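Local coordinates for protein S12 family peptidase (Streptomyces sp. 82F2, PDB 3WWX) that probably cleaves amide or peptide bonds with a preference for D-amino acid substrates, as a serine amidohydrolase of the beta-lactamase fold in peptidase family S12, at residues A[22-28]-A[322-328]; A[49-54]-A[308-312]; A[56-60]-A[158-163]; A[122-127]-A[213-217]; A[198-204]-A[227-232]. All blocks are in the same frame, centred on the assembly; numbering follows the deposited sequence.

In the fold
Contacts 1 and 2 lie on adjacent strands of the large antiparallel sheet, 320-326 and 308-315, with centres about 9 Å apart. Contact 2 leads into the helix of contact 3, and the two touch where Ser53 CB meets Tyr158 OH at 3.2 Å; the SxxK and YxN sequence motifs meet there, probably marking the catalytic centre. Contact 4 holds three residues of the octane-1,8-diamine pocket, and contact 2 adds Ser309. Contact 5 bridges between them: Ser227 O takes a 2.8 Å bond from Arg50 NH2 of contact 2, and Leu229 CB packs 3.9 Å from Phe126 CZ of contact 4. Contacts 3 and 4, about 23 Å apart between centres, do not touch.

Contact 1. Residues A[22-28]-A[322-328]; sequences VPGAVAQ and LAGNFNA
With chi1 at 66°, Asn327 tucks its amide between its own backbone N and carbonyl carbon, which turns the group back onto the start of the neighbouring strand and sets OD1 2.8 Å from Gly24 N. Phe326, at chi1 -58°, places CD1 3.8 Å from Ala25 CB, and its CB meets Val22 CG1 at 3.8 Å. Strands 24-28 and 322-326 run antiparallel. Two hydrogen-bonded pairs hold them together: Val26 with Asn325, where Asn325 N reaches Val26 O at 2.8 Å, and Gln28 with Ala323, through Gln28 N to Ala323 O and Ala323 N to Gln28 O, each 2.9 Å. Between these pairs Gly324 has no side chain, and there would be no room for one beside Val26 O; its CA can thus come to 3.9 Å from Ala27 CA. The face with Ala25, Ala27 and Phe326 is covered by helix 8-19 through Leu14 and Ala17. On the other face Asn325 ND2 bonds Ser308 and Ser310, OD1 receives Arg43, and Gln28 OE1 receives Arg35. At the strand end the backbone bond from Asn327 N to Gly24 O is weak, and the side-chain amide supplies a second tie while its ND2 goes to Pro210 O. The chemistry thus implies that as the backbone pairing fades, a buried asparagine takes over part of the job, joining the first strand of the sheet in chain order to the last.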
# COMPACT_ATOMS: atom_id res chain seq x y z
N VAL A 22 -6.38 -6.87 -18.88
CA VAL A 22 -5.71 -5.62 -18.52
C VAL A 22 -5.38 -4.81 -19.78
O VAL A 22 -4.67 -5.29 -20.66
CB VAL A 22 -4.40 -5.89 -17.73
CG1 VAL A 22 -3.63 -4.59 -17.48
CG2 VAL A 22 -4.72 -6.56 -16.42
N PRO A 23 -5.85 -3.55 -19.86
CA PRO A 23 -5.50 -2.79 -21.07
C PRO A 23 -4.01 -2.52 -21.25
O PRO A 23 -3.50 -2.56 -22.37
CB PRO A 23 -6.31 -1.48 -20.90
CG PRO A 23 -7.52 -1.92 -20.13
CD PRO A 23 -6.95 -2.91 -19.12
N GLY A 24 -3.30 -2.23 -20.16
CA GLY A 24 -1.89 -1.98 -20.22
C GLY A 24 -1.20 -2.38 -18.93
O GLY A 24 -1.62 -1.98 -17.84
N ALA A 25 -0.13 -3.17 -19.06
CA ALA A 25 0.64 -3.68 -17.93
C ALA A 25 2.07 -3.19 -18.04
O ALA A 25 2.65 -3.14 -19.12
CB ALA A 25 0.61 -5.20 -17.94
N VAL A 26 2.65 -2.81 -16.91
CA VAL A 26 4.05 -2.39 -16.86
C VAL A 26 4.73 -3.00 -15.65
O VAL A 26 4.11 -3.17 -14.59
CB VAL A 26 4.19 -0.84 -16.80
CG1 VAL A 26 3.37 -0.25 -15.65
CG2 VAL A 26 5.64 -0.40 -16.71
N ALA A 27 6.01 -3.34 -15.80
CA ALA A 27 6.84 -3.74 -14.67
C ALA A 27 8.27 -3.35 -14.93
O ALA A 27 8.68 -3.17 -16.09
CB ALA A 27 6.74 -5.24 -14.39
N GLN A 28 9.00 -3.13 -13.85
CA GLN A 28 10.44 -3.01 -13.90
C GLN A 28 11.03 -3.92 -12.85
O GLN A 28 10.39 -4.21 -11.84
CB GLN A 28 10.90 -1.59 -13.65
CG GLN A 28 10.51 -0.60 -14.74
CD GLN A 28 10.97 0.81 -14.43
OE1 GLN A 28 11.94 1.01 -13.68
NE2 GLN A 28 10.29 1.81 -14.98
N LEU A 322 11.37 -5.80 -7.84
CA LEU A 322 10.35 -5.81 -8.88
C LEU A 322 9.26 -4.82 -8.48
O LEU A 322 8.89 -4.77 -7.31
CB LEU A 322 9.75 -7.20 -8.99
CG LEU A 322 8.47 -7.38 -9.84
CD1 LEU A 322 8.74 -7.20 -11.32
CD2 LEU A 322 7.83 -8.76 -9.57
N ALA A 323 8.72 -4.08 -9.43
CA ALA A 323 7.51 -3.28 -9.17
C ALA A 323 6.75 -3.17 -10.46
O ALA A 323 7.33 -3.22 -11.54
CB ALA A 323 7.87 -1.90 -8.63
N GLY A 324 5.44 -3.01 -10.37
CA GLY A 324 4.65 -2.88 -11.58
C GLY A 324 3.20 -2.57 -11.31
O GLY A 324 2.77 -2.43 -10.17
N ASN A 325 2.43 -2.50 -12.40
CA ASN A 325 1.06 -2.03 -12.34
C ASN A 325 0.21 -2.57 -13.47
O ASN A 325 0.67 -2.65 -14.63
CB ASN A 325 1.04 -0.49 -12.37
CG ASN A 325 -0.37 0.09 -12.21
OD1 ASN A 325 -1.01 0.51 -13.18
ND2 ASN A 325 -0.86 0.09 -10.98
N PHE A 326 -1.03 -2.90 -13.14
CA PHE A 326 -2.09 -3.16 -14.11
C PHE A 326 -3.09 -2.02 -14.02
O PHE A 326 -3.48 -1.63 -12.92
CB PHE A 326 -2.84 -4.45 -13.78
CG PHE A 326 -1.98 -5.69 -13.70
CD1 PHE A 326 -0.85 -5.84 -14.47
CD2 PHE A 326 -2.36 -6.72 -12.87
CE1 PHE A 326 -0.09 -6.99 -14.40
CE2 PHE A 326 -1.61 -7.90 -12.79
CZ PHE A 326 -0.47 -8.02 -13.57
N ASN A 327 -3.56 -1.52 -15.17
CA ASN A 327 -4.53 -0.41 -15.18
C ASN A 327 -5.98 -0.88 -15.35
O ASN A 327 -6.84 -0.15 -15.85
CB ASN A 327 -4.16 0.64 -16.22
CG ASN A 327 -4.26 0.13 -17.63
OD1 ASN A 327 -4.46 -1.06 -17.86
ND2 ASN A 327 -4.16 1.05 -18.59
N ALA A 328 -6.24 -2.12 -14.94
CA ALA A 328 -7.61 -2.59 -14.72
C ALA A 328 -7.63 -3.18 -13.34
O ALA A 328 -6.67 -3.85 -12.93
CB ALA A 328 -8.00 -3.62 -15.74

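Contact 2. Residues A[49-54]-A[308-312]; sequences YRVGSI and SSSLA
Ser308 hydroxyl and Arg50 carbonyl join the strand leading to the SxxK motif to the large sheet: segment 49-54 is the short strand and turn that deliver Ser53, the first residue of that motif, while 308-312 belongs to strand 308-315. The close-fitting part is made of direct contacts, the Ser308 to Arg50 bond among them. Ile54 places CD1 between Ser310 CB at 3.8 Å and Ala312 CB at 3.9 Å, its chain extended at chi2 (163°); Leu247 and Tyr251 of helix 244-255 pack on Ile54, and Tyr251 also touches Ala312. Tyr49 comes from the other end, with CD2 3.4 Å from Ser310 OG in an oblique approach to the ring, and its own hydroxyl bonded to Ser244. The looser part is where a water bridges the two backbones. That water donates to Arg50 O and to Ser308 O, and accepts from Ser310 OG, each at 2.8 Å. Asn325, bonded to both serine hydroxyls, helps hold their rotation. Ser309, partly exposed, turns away from segment 49-54 and touches the diamine. Ser53 likewise makes no contact with the strand here; its hydroxyl bonds Gly304 N. Arg50 O thus has two donors, the water and Ser308 OG, the latter at 2.7 Å and tilted 16° from the carbonyl plane.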
# COMPACT_ATOMS: atom_id res chain seq x y z
N TYR A 49 1.56 5.75 -11.61
CA TYR A 49 0.28 5.16 -11.23
C TYR A 49 0.03 5.32 -9.75
O TYR A 49 0.95 5.54 -8.95
CB TYR A 49 0.23 3.68 -11.65
CG TYR A 49 1.48 2.86 -11.34
CD1 TYR A 49 2.50 2.74 -12.25
CD2 TYR A 49 1.62 2.19 -10.13
CE1 TYR A 49 3.62 1.98 -11.99
CE2 TYR A 49 2.75 1.44 -9.85
CZ TYR A 49 3.75 1.33 -10.79
OH TYR A 49 4.87 0.55 -10.53
N ARG A 50 -1.24 5.23 -9.39
CA ARG A 50 -1.68 5.24 -8.01
C ARG A 50 -1.27 3.94 -7.36
O ARG A 50 -1.77 2.87 -7.74
CB ARG A 50 -3.19 5.42 -7.97
CG ARG A 50 -3.67 6.71 -8.63
CD ARG A 50 -5.15 6.98 -8.29
NE ARG A 50 -5.67 8.10 -9.07
CZ ARG A 50 -5.42 9.38 -8.80
NH1 ARG A 50 -4.73 9.72 -7.73
NH2 ARG A 50 -5.89 10.33 -9.59
N VAL A 51 -0.35 3.99 -6.40
CA VAL A 51 0.19 2.76 -5.81
C VAL A 51 -0.71 2.16 -4.74
O VAL A 51 -0.41 1.09 -4.19
CB VAL A 51 1.61 2.97 -5.26
CG1 VAL A 51 2.49 3.61 -6.31
CG2 VAL A 51 1.60 3.81 -3.99
N GLY A 52 -1.82 2.83 -4.45
CA GLY A 52 -2.73 2.33 -3.43
C GLY A 52 -2.03 1.97 -2.13
O GLY A 52 -1.20 2.73 -1.64
N SER A 53 -2.38 0.80 -1.62
CA SER A 53 -1.97 0.27 -0.32
C SER A 53 -0.46 0.23 -0.07
O SER A 53 -0.01 0.13 1.07
CB SER A 53 -2.55 -1.15 -0.23
OG SER A 53 -3.79 -1.24 -0.94
N ILE A 54 0.34 0.25 -1.13
CA ILE A 54 1.78 0.37 -0.98
C ILE A 54 2.17 1.60 -0.14
O ILE A 54 3.20 1.62 0.54
CB ILE A 54 2.43 0.36 -2.37
CG1 ILE A 54 2.50 -1.08 -2.89
CG2 ILE A 54 3.82 1.00 -2.37
CD1 ILE A 54 2.74 -1.16 -4.39
N SER A 308 -6.25 0.51 -10.59
CA SER A 308 -4.82 0.40 -10.36
C SER A 308 -4.48 -0.73 -9.40
O SER A 308 -4.73 -0.63 -8.20
CB SER A 308 -4.27 1.72 -9.84
OG SER A 308 -2.85 1.64 -9.83
N SER A 309 -3.90 -1.79 -9.95
CA SER A 309 -3.43 -2.94 -9.16
C SER A 309 -1.91 -2.92 -9.25
O SER A 309 -1.36 -3.12 -10.33
CB SER A 309 -3.98 -4.24 -9.71
OG SER A 309 -3.58 -5.33 -8.90
N SER A 310 -1.25 -2.67 -8.12
CA SER A 310 0.19 -2.46 -8.08
C SER A 310 0.86 -3.55 -7.29
O SER A 310 0.26 -4.18 -6.41
CB SER A 310 0.51 -1.11 -7.42
OG SER A 310 -0.08 -0.05 -8.15
N LEU A 311 2.12 -3.80 -7.65
CA LEU A 311 2.93 -4.78 -6.94
C LEU A 311 4.32 -4.18 -6.74
O LEU A 311 4.81 -3.38 -7.53
CB LEU A 311 2.96 -6.12 -7.69
CG LEU A 311 3.55 -6.08 -9.08
CD1 LEU A 311 5.04 -6.45 -9.03
CD2 LEU A 311 2.79 -7.03 -10.02
N ALA A 312 4.96 -4.60 -5.65
CA ALA A 312 6.32 -4.17 -5.31
C ALA A 312 6.90 -5.20 -4.37
O ALA A 312 6.31 -5.48 -3.32
CB ALA A 312 6.31 -2.80 -4.65
O HOH W 1 -2.46 0.30 -6.75

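Contact 3. Residues A[56-60]-A[158-163]; sequences KTFTA and YSNTNF
Lys56 NZ is gripped by three oxygens: Tyr158 OH at 2.6 Å, Asn160 OD1 at 2.9 Å and, from outside the two segments, Ala237 O. The asparagine oxygen points almost straight at it, the C=O...N angle being 165°. Most of the lysine chain is extended, and a bend at chi4 (67°) turns the nitrogen toward these acceptors. On the way it lies across the ring of Phe163: CD sits over one face, 3.7 Å from the centroid and 16° off the normal, a CH-pi contact that helps set the course of the aliphatic chain. The helix 55-68 backbone joins in, with Lys56 O 3.3 Å from Phe163 CE2. Around the rim of the same ring, Thr59 CB lies in its plane and Ala60 CB meets CE2 at 4.3 Å. Asn160 is fixed in turn by its ND2, which bonds Thr112, while Ser159 caps the start of helix 160-174 with a weak bond from Thr161 N. Tyr158 also packs on Ser53 and His301. Here the lysine of an SxxK motif (Ser53 to Lys56) faces the tyrosine and asparagine of a YxN motif, the pairing expected in the active site of serine beta-lactamases and family S12 enzymes.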
# COMPACT_ATOMS: atom_id res chain seq x y z
N LYS A 56 1.09 2.34 2.58
CA LYS A 56 1.22 1.89 3.96
C LYS A 56 2.68 1.67 4.36
O LYS A 56 3.03 1.90 5.51
CB LYS A 56 0.43 0.62 4.19
CG LYS A 56 -1.07 0.82 4.16
CD LYS A 56 -1.80 -0.44 4.61
CE LYS A 56 -3.31 -0.23 4.68
NZ LYS A 56 -3.92 -0.02 3.35
N THR A 57 3.52 1.18 3.46
CA THR A 57 4.90 0.94 3.83
C THR A 57 5.61 2.27 4.14
O THR A 57 6.44 2.34 5.05
CB THR A 57 5.65 0.20 2.73
OG1 THR A 57 4.90 -0.94 2.32
CG2 THR A 57 7.01 -0.25 3.24
N PHE A 58 5.27 3.31 3.38
CA PHE A 58 5.83 4.64 3.64
C PHE A 58 5.37 5.15 5.01
O PHE A 58 6.17 5.64 5.81
CB PHE A 58 5.43 5.63 2.55
CG PHE A 58 6.06 5.34 1.21
CD1 PHE A 58 5.48 4.44 0.33
CD2 PHE A 58 7.22 5.99 0.82
CE1 PHE A 58 6.05 4.17 -0.91
CE2 PHE A 58 7.80 5.70 -0.43
CZ PHE A 58 7.21 4.81 -1.29
N THR A 59 4.09 5.03 5.29
CA THR A 59 3.55 5.45 6.58
C THR A 59 4.22 4.73 7.75
O THR A 59 4.62 5.38 8.74
CB THR A 59 2.03 5.21 6.57
OG1 THR A 59 1.47 5.97 5.49
CG2 THR A 59 1.38 5.59 7.88
N ALA A 60 4.36 3.41 7.64
CA ALA A 60 5.02 2.63 8.69
C ALA A 60 6.48 3.02 8.86
O ALA A 60 6.98 3.10 9.99
CB ALA A 60 4.91 1.15 8.42
N TYR A 158 -7.06 -7.10 7.68
CA TYR A 158 -6.58 -5.92 7.00
C TYR A 158 -7.61 -4.81 7.11
O TYR A 158 -8.75 -4.99 6.67
CB TYR A 158 -6.34 -6.26 5.54
CG TYR A 158 -5.55 -5.24 4.79
CD1 TYR A 158 -6.17 -4.14 4.23
CD2 TYR A 158 -4.19 -5.39 4.61
CE1 TYR A 158 -5.44 -3.21 3.49
CE2 TYR A 158 -3.46 -4.47 3.88
CZ TYR A 158 -4.09 -3.40 3.32
OH TYR A 158 -3.39 -2.48 2.58
N SER A 159 -7.20 -3.67 7.65
CA SER A 159 -8.12 -2.55 7.84
C SER A 159 -7.47 -1.22 7.47
O SER A 159 -6.41 -0.86 7.99
CB SER A 159 -8.58 -2.48 9.30
OG SER A 159 -9.32 -1.29 9.51
N ASN A 160 -8.11 -0.51 6.56
CA ASN A 160 -7.56 0.75 6.09
C ASN A 160 -7.61 1.80 7.19
O ASN A 160 -6.79 2.72 7.21
CB ASN A 160 -8.31 1.17 4.83
CG ASN A 160 -7.97 0.29 3.67
OD1 ASN A 160 -6.79 0.12 3.36
ND2 ASN A 160 -8.95 -0.36 3.09
N THR A 161 -8.55 1.67 8.13
CA THR A 161 -8.65 2.62 9.24
C THR A 161 -7.36 2.61 10.04
O THR A 161 -6.94 3.65 10.57
CB THR A 161 -9.81 2.28 10.17
OG1 THR A 161 -10.95 1.95 9.38
CG2 THR A 161 -10.14 3.47 11.07
N ASN A 162 -6.71 1.47 10.12
CA ASN A 162 -5.48 1.38 10.89
C ASN A 162 -4.44 2.36 10.41
O ASN A 162 -3.75 2.96 11.24
CB ASN A 162 -4.90 -0.02 10.82
CG ASN A 162 -5.64 -0.98 11.72
OD1 ASN A 162 -6.13 -0.59 12.78
ND2 ASN A 162 -5.72 -2.24 11.31
N PHE A 163 -4.33 2.55 9.09
CA PHE A 163 -3.30 3.43 8.56
C PHE A 163 -3.73 4.88 8.45
O PHE A 163 -2.88 5.76 8.50
CB PHE A 163 -2.69 2.87 7.28
CG PHE A 163 -1.63 1.83 7.58
CD1 PHE A 163 -1.99 0.58 8.06
CD2 PHE A 163 -0.29 2.12 7.43
CE1 PHE A 163 -1.04 -0.36 8.39
CE2 PHE A 163 0.67 1.17 7.76
CZ PHE A 163 0.30 -0.07 8.24

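Contact 4. Residues A[122-127]-A[213-217]; sequences FGPGFL and SKLSR. With DIA (octane 1,8-diamine), chain B.
Leu215 inserts its side chain against segment 122-127, and the apolar contacts come from its two branches. With CG anti to the carbonyl carbon (chi1 -58°), CD2 lies 4.0 Å from Phe126 CB, the two side chains crossing at about a right angle, and CD1 reaches Leu127 CD2 at 4.2 Å near the exposed rim. The backbones approach through CH...O contacts with no conventional hydrogen bond between the segments: Leu215 CA is 3.3 Å from Phe122 O, and Gly123 CA is 3.4 Å from Leu215 O. Gly123 also opens a type I beta turn that runs to Phe126, and on the facing segment Ser213 forms an ST turn, its OG accepting from Leu215 N at 3.1 Å while it also bonds Asp329. Phe122, just before the beta turn, and Ser213 and Leu215 of the ST turn line one end of the diamine pocket. Polar contact with the ligand is made by N1 of the diamine, which donates to Phe122 O at 2.9 Å. Apolar contact comes from Leu215 CD2, 3.7 Å from the diamine C1, and from the Phe122 ring, whose CE1 is 3.8 Å from C4 in an oblique approach. His306, another pocket residue, stacks on the Phe126 ring.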
# COMPACT_ATOMS: atom_id res chain seq x y z
N PHE A 122 -17.09 3.07 -4.10
CA PHE A 122 -16.69 1.86 -4.84
C PHE A 122 -17.64 1.42 -5.93
O PHE A 122 -17.25 0.68 -6.84
CB PHE A 122 -16.39 0.73 -3.86
CG PHE A 122 -15.17 1.01 -3.01
CD1 PHE A 122 -13.97 1.40 -3.60
CD2 PHE A 122 -15.23 0.95 -1.64
CE1 PHE A 122 -12.86 1.67 -2.83
CE2 PHE A 122 -14.12 1.22 -0.87
CZ PHE A 122 -12.94 1.59 -1.46
N GLY A 123 -18.88 1.88 -5.86
CA GLY A 123 -19.86 1.55 -6.89
C GLY A 123 -20.06 2.70 -7.85
O GLY A 123 -19.27 3.63 -7.89
N PRO A 124 -21.15 2.67 -8.63
CA PRO A 124 -21.42 3.75 -9.58
C PRO A 124 -21.53 5.15 -8.95
O PRO A 124 -21.30 6.14 -9.65
CB PRO A 124 -22.73 3.32 -10.24
CG PRO A 124 -22.73 1.82 -10.11
CD PRO A 124 -22.11 1.55 -8.77
N GLY A 125 -21.82 5.23 -7.65
CA GLY A 125 -21.80 6.49 -6.93
C GLY A 125 -20.47 7.22 -7.00
O GLY A 125 -20.40 8.43 -6.82
N PHE A 126 -19.41 6.47 -7.30
CA PHE A 126 -18.09 7.08 -7.54
C PHE A 126 -18.16 8.18 -8.57
O PHE A 126 -17.46 9.18 -8.46
CB PHE A 126 -17.11 6.01 -8.00
CG PHE A 126 -15.77 6.54 -8.46
CD1 PHE A 126 -14.76 6.80 -7.54
CD2 PHE A 126 -15.51 6.73 -9.81
CE1 PHE A 126 -13.51 7.25 -7.97
CE2 PHE A 126 -14.27 7.19 -10.25
CZ PHE A 126 -13.27 7.46 -9.33
N LEU A 127 -19.01 8.02 -9.57
CA LEU A 127 -19.07 9.02 -10.62
C LEU A 127 -19.56 10.36 -10.08
O LEU A 127 -19.21 11.40 -10.61
CB LEU A 127 -19.95 8.54 -11.77
CG LEU A 127 -19.46 7.28 -12.48
CD1 LEU A 127 -20.43 6.90 -13.59
CD2 LEU A 127 -18.06 7.43 -13.05
N SER A 213 -11.90 0.87 -14.38
CA SER A 213 -12.62 0.11 -13.38
C SER A 213 -14.03 -0.20 -13.82
O SER A 213 -14.61 0.54 -14.62
CB SER A 213 -12.68 0.91 -12.08
OG SER A 213 -13.30 0.19 -11.03
N LYS A 214 -14.58 -1.29 -13.31
CA LYS A 214 -16.01 -1.56 -13.47
C LYS A 214 -16.87 -1.08 -12.30
O LYS A 214 -18.08 -1.10 -12.40
CB LYS A 214 -16.25 -3.04 -13.76
CG LYS A 214 -15.65 -3.48 -15.10
CD LYS A 214 -15.87 -4.96 -15.39
CE LYS A 214 -15.26 -5.32 -16.73
NZ LYS A 214 -15.36 -6.79 -17.00
N LEU A 215 -16.27 -0.62 -11.21
CA LEU A 215 -17.05 -0.09 -10.09
C LEU A 215 -18.12 -1.12 -9.67
O LEU A 215 -19.25 -0.77 -9.31
CB LEU A 215 -17.71 1.24 -10.47
CG LEU A 215 -16.77 2.35 -10.93
CD1 LEU A 215 -17.56 3.61 -11.32
CD2 LEU A 215 -15.76 2.72 -9.87
N SER A 216 -17.77 -2.40 -9.76
CA SER A 216 -18.77 -3.46 -9.70
C SER A 216 -18.14 -4.81 -9.96
O SER A 216 -16.96 -4.89 -10.32
CB SER A 216 -19.87 -3.22 -10.74
OG SER A 216 -20.66 -4.37 -10.96
N ARG A 217 -18.94 -5.86 -9.80
CA ARG A 217 -18.51 -7.24 -10.02
C ARG A 217 -19.45 -7.94 -11.01
O ARG A 217 -20.07 -7.29 -11.85
CB ARG A 217 -18.49 -8.00 -8.69
N1 DIA B . -14.87 -0.83 -7.37
C1 DIA B . -14.22 0.44 -7.34
C2 DIA B . -12.71 0.46 -7.39
C3 DIA B . -12.04 -0.70 -6.72
C4 DIA B . -11.16 -0.39 -5.53
C5 DIA B . -9.74 -0.87 -5.73
C6 DIA B . -9.62 -2.30 -6.18
C7 DIA B . -8.21 -2.66 -6.52
C8 DIA B . -8.13 -4.14 -6.73
N8 DIA B . -6.98 -4.42 -7.51

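Contact 5. Residues A[198-204]-A[227-232]; sequences PGTRSAM and STLNPS
A type II' beta turn from Pro198 to Arg201 packs against the loop that carries an Asx turn at Asn230, and the two segments then run past each other in opposite directions. Pro198 CG meets Pro231 CG at 3.6 Å, the side chains crossing at a slant, and Arg201 O presses on Pro231 CD. No hydrogen bond joins the segments; the backbones meet through CH...O contacts where Ser202 CA lies 3.1 Å from Leu229 O and Thr228 CA lies 3.4 Å from Ser202 O. Thr200 lies alongside Asn230, pointing the same way, with CB 3.6 Å from ND2. That amide is held on both ends: ND2 bonds Tyr131 O and Thr133, while OD1 accepts Ser232 N at 3.0 Å in the carbonyl plane and Ser232 OG at 2.7 Å, well above that plane. With chi1 -174°, Asn230 CG extends away from its own N, toward these partners. Farther along, Met204 CG sits 3.6 Å from Ser227 O. Met204, Leu229 and Pro231 pack on Arg50 of strand 49-50, whose NH2 bonds Ser227 O and, weakly, Ser202 O. The pattern is that of an Asx turn introducing a short 3-10 helix, here between strands 224-225 and 241-242 of the beta-lactamase fold.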
# COMPACT_ATOMS: atom_id res chain seq x y z
N PRO A 198 -0.30 13.20 -3.18
CA PRO A 198 -1.14 14.23 -3.82
C PRO A 198 -2.14 14.95 -2.92
O PRO A 198 -2.61 16.03 -3.28
CB PRO A 198 -1.88 13.44 -4.91
CG PRO A 198 -1.88 12.03 -4.42
CD PRO A 198 -0.57 11.85 -3.71
N GLY A 199 -2.49 14.38 -1.78
CA GLY A 199 -3.43 15.06 -0.88
C GLY A 199 -4.83 14.97 -1.42
O GLY A 199 -5.41 13.88 -1.47
N THR A 200 -5.40 16.10 -1.81
CA THR A 200 -6.72 16.09 -2.45
C THR A 200 -6.64 16.29 -3.97
O THR A 200 -7.66 16.34 -4.66
CB THR A 200 -7.63 17.13 -1.85
OG1 THR A 200 -6.96 18.34 -1.99
CG2 THR A 200 -7.85 16.89 -0.38
N ARG A 201 -5.43 16.42 -4.49
CA ARG A 201 -5.26 16.65 -5.93
C ARG A 201 -5.65 15.42 -6.74
O ARG A 201 -5.23 14.31 -6.42
CB ARG A 201 -3.82 17.00 -6.24
CG ARG A 201 -3.38 18.32 -5.63
CD ARG A 201 -2.09 18.85 -6.23
NE ARG A 201 -1.04 17.86 -6.39
CZ ARG A 201 -0.13 17.58 -5.47
NH1 ARG A 201 -0.13 18.20 -4.30
NH2 ARG A 201 0.79 16.64 -5.75
N SER A 202 -6.44 15.64 -7.80
CA SER A 202 -7.01 14.54 -8.56
C SER A 202 -6.29 14.19 -9.86
O SER A 202 -6.53 13.14 -10.43
CB SER A 202 -8.48 14.81 -8.88
OG SER A 202 -8.62 15.86 -9.83
N ALA A 203 -5.43 15.08 -10.34
CA ALA A 203 -4.79 14.87 -11.64
C ALA A 203 -3.69 13.83 -11.57
O ALA A 203 -3.13 13.58 -10.50
CB ALA A 203 -4.23 16.19 -12.18
N MET A 204 -3.40 13.23 -12.71
CA MET A 204 -2.28 12.29 -12.86
C MET A 204 -1.11 12.96 -13.54
O MET A 204 -1.31 13.66 -14.53
CB MET A 204 -2.71 11.06 -13.67
CG MET A 204 -3.69 10.15 -12.95
SD MET A 204 -3.00 9.34 -11.50
CE MET A 204 -1.69 8.31 -12.18
N SER A 227 -9.21 7.50 -14.00
CA SER A 227 -7.87 8.05 -13.81
C SER A 227 -7.85 9.14 -12.75
O SER A 227 -6.94 9.16 -11.91
CB SER A 227 -7.33 8.60 -15.14
OG SER A 227 -7.35 7.60 -16.16
N THR A 228 -8.82 10.04 -12.79
CA THR A 228 -8.86 11.16 -11.86
C THR A 228 -9.83 10.92 -10.71
O THR A 228 -10.97 10.51 -10.90
CB THR A 228 -9.24 12.46 -12.58
OG1 THR A 228 -10.51 12.29 -13.23
CG2 THR A 228 -8.19 12.82 -13.60
N LEU A 229 -9.35 11.18 -9.51
CA LEU A 229 -10.13 11.03 -8.27
C LEU A 229 -9.38 11.76 -7.16
O LEU A 229 -8.17 11.96 -7.25
CB LEU A 229 -10.32 9.53 -7.90
CG LEU A 229 -9.06 8.67 -7.70
CD1 LEU A 229 -8.49 8.79 -6.28
CD2 LEU A 229 -9.37 7.23 -8.03
N ASN A 230 -10.11 12.15 -6.13
CA ASN A 230 -9.56 12.77 -4.93
C ASN A 230 -9.01 11.67 -4.02
O ASN A 230 -9.78 10.87 -3.50
CB ASN A 230 -10.65 13.57 -4.22
CG ASN A 230 -10.15 14.36 -3.04
OD1 ASN A 230 -9.28 13.92 -2.27
ND2 ASN A 230 -10.71 15.56 -2.85
N PRO A 231 -7.67 11.61 -3.84
CA PRO A 231 -7.08 10.47 -3.13
C PRO A 231 -7.26 10.49 -1.62
O PRO A 231 -6.76 9.56 -0.96
CB PRO A 231 -5.58 10.59 -3.45
CG PRO A 231 -5.46 11.58 -4.52
CD PRO A 231 -6.64 12.46 -4.46
N SER A 232 -7.96 11.50 -1.10
CA SER A 232 -8.22 11.53 0.34
C SER A 232 -9.11 10.38 0.81
O SER A 232 -9.19 10.14 2.01
CB SER A 232 -8.80 12.89 0.74
OG SER A 232 -10.08 13.09 0.20